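Local atomic coordinates of nitrogenase iron-molybdenum cofactor biosynthesis protein NifB (Methanothermobacter thermautotrophicus, PDB entry 7JMA), a protein that probably carries out radical SAM-dependent carbide insertion, fusing two [4Fe-4S] clusters into the [8Fe-9S-C] precursor of the nitrogenase iron-molybdenum cofactor. Residues D128-E132 / L133-T137. Sequence-based numbering, arbitrary orientation.
Sequences DELAE and LGINT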
loop_
_atom_site.group_PDB
_atom_site.type_symbol
_atom_site.label_atom_id
_atom_site.label_comp_id
_atom_site.label_asym_id
_atom_site.label_seq_id
_atom_site.Cartn_x
_atom_site.Cartn_y
_atom_site.Cartn_z
ATOM N N ASP A 128 8.060 -6.428 -11.846
ATOM C CA ASP A 128 8.898 -7.565 -12.218
ATOM C C ASP A 128 9.952 -7.847 -11.158
ATOM O O ASP A 128 10.188 -9.004 -10.789
ATOM C CB ASP A 128 9.574 -7.299 -13.560
ATOM C CG ASP A 128 8.638 -7.474 -14.725
ATOM O OD1 ASP A 128 8.628 -6.598 -15.618
ATOM O OD2 ASP A 128 7.917 -8.492 -14.750
ATOM N N GLU A 129 10.601 -6.796 -10.659
ATOM C CA GLU A 129 11.662 -6.979 -9.679
ATOM C C GLU A 129 11.118 -7.560 -8.380
ATOM O O GLU A 129 11.753 -8.427 -7.763
ATOM C CB GLU A 129 12.343 -5.636 -9.426
ATOM C CG GLU A 129 13.540 -5.709 -8.527
ATOM C CD GLU A 129 14.294 -4.392 -8.486
ATOM O OE1 GLU A 129 15.390 -4.355 -7.891
ATOM O OE2 GLU A 129 13.785 -3.400 -9.055
ATOM N N LEU A 130 9.957 -7.073 -7.938
ATOM C CA LEU A 130 9.326 -7.585 -6.725
ATOM C C LEU A 130 9.131 -9.085 -6.807
ATOM O O LEU A 130 9.448 -9.816 -5.863
ATOM C CB LEU A 130 7.978 -6.899 -6.507
ATOM C CG LEU A 130 8.100 -5.428 -6.152
ATOM C CD1 LEU A 130 6.732 -4.904 -5.776
ATOM C CD2 LEU A 130 9.093 -5.302 -5.018
ATOM N N ALA A 131 8.595 -9.552 -7.938
ATOM C CA ALA A 131 8.393 -10.981 -8.141
ATOM C C ALA A 131 9.707 -11.743 -8.065
ATOM O O ALA A 131 9.786 -12.793 -7.419
ATOM C CB ALA A 131 7.719 -11.217 -9.491
ATOM N N GLU A 132 10.750 -11.225 -8.715
ATOM C CA GLU A 132 12.039 -11.910 -8.719
ATOM C C GLU A 132 12.652 -11.989 -7.326
ATOM O O GLU A 132 13.445 -12.896 -7.053
ATOM C CB GLU A 132 12.999 -11.210 -9.683
ATOM C CG GLU A 132 12.493 -11.110 -11.115
ATOM C CD GLU A 132 13.551 -10.601 -12.080
ATOM O OE1 GLU A 132 14.750 -10.643 -11.728
ATOM O OE2 GLU A 132 13.186 -10.151 -13.189
ATOM N N LEU A 133 12.317 -11.049 -6.438
ATOM C CA LEU A 133 12.883 -11.026 -5.095
ATOM C C LEU A 133 12.075 -11.826 -4.081
ATOM O O LEU A 133 12.441 -11.842 -2.899
ATOM C CB LEU A 133 13.013 -9.584 -4.608
ATOM C CG LEU A 133 13.986 -8.752 -5.435
ATOM C CD1 LEU A 133 13.965 -7.302 -4.988
ATOM C CD2 LEU A 133 15.372 -9.335 -5.330
ATOM N N GLY A 134 10.990 -12.466 -4.497
ATOM C CA GLY A 134 10.272 -13.343 -3.595
ATOM C C GLY A 134 9.222 -12.675 -2.745
ATOM O O GLY A 134 8.777 -13.266 -1.752
ATOM N N ILE A 135 8.823 -11.447 -3.086
ATOM C CA ILE A 135 7.704 -10.820 -2.403
ATOM C C ILE A 135 6.453 -11.652 -2.634
ATOM O O ILE A 135 6.137 -12.024 -3.773
ATOM C CB ILE A 135 7.507 -9.383 -2.894
ATOM C CG1 ILE A 135 8.757 -8.553 -2.596
ATOM C CG2 ILE A 135 6.335 -8.741 -2.140
ATOM C CD1 ILE A 135 9.090 -8.540 -1.167
ATOM N N ASN A 136 5.749 -11.971 -1.550
ATOM C CA ASN A 136 4.555 -12.807 -1.641
ATOM C C ASN A 136 3.263 -12.011 -1.613
ATOM O O ASN A 136 2.279 -12.423 -2.229
ATOM C CB ASN A 136 4.520 -13.802 -0.482
ATOM C CG ASN A 136 5.757 -14.625 -0.403
ATOM O OD1 ASN A 136 6.533 -14.491 0.533
ATOM N ND2 ASN A 136 5.945 -15.518 -1.384
ATOM N N THR A 137 3.243 -10.897 -0.888
ATOM C CA THR A 137 2.042 -10.099 -0.702
ATOM C C THR A 137 2.411 -8.627 -0.757
ATOM O O THR A 137 3.431 -8.224 -0.202
ATOM C CB THR A 137 1.385 -10.416 0.650
ATOM O OG1 THR A 137 1.146 -11.829 0.749
ATOM C CG2 THR A 137 0.064 -9.650 0.811
HETATM O O HOH W 1 8.111 -13.685 -5.803
#
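L133 N still makes a helical bond to E129 O (3.0 Å), but the chain then turns off, and L130 O accepts I135 N (3.3 Å, 155° at the hydrogen). G134 N reaches back to A131 O at 3.2 Å, approaching from above the carbonyl plane. G134 has positive phi (87°), where a CB would jam against the preceding carbonyl oxygen, so glycine suits the place. The paired bonds from I135 N to L130 O and from G134 N to A131 O, with G134 at positive phi, make a Schellman motif, which ends helix 123-132 and directs the chain into strand 137-141 of the parallel sheet of this radical SAM domain. Its hydrophobic element is L130 with I135: CD2 of the leucine meets CG1 of the isoleucine at 4.1 Å, their side chains crossing obliquely. Both are buried, L130 against F99 and M116, I135 against F102, so branched apolar chains fit here. E129 and L133, four residues apart, run side by side, pointing the same way. With CG anti to the backbone N (chi1 -175°), the extended glutamate lays its CG 3.9 Å from L133 CD1, while its carboxylate forms a salt bridge with R126.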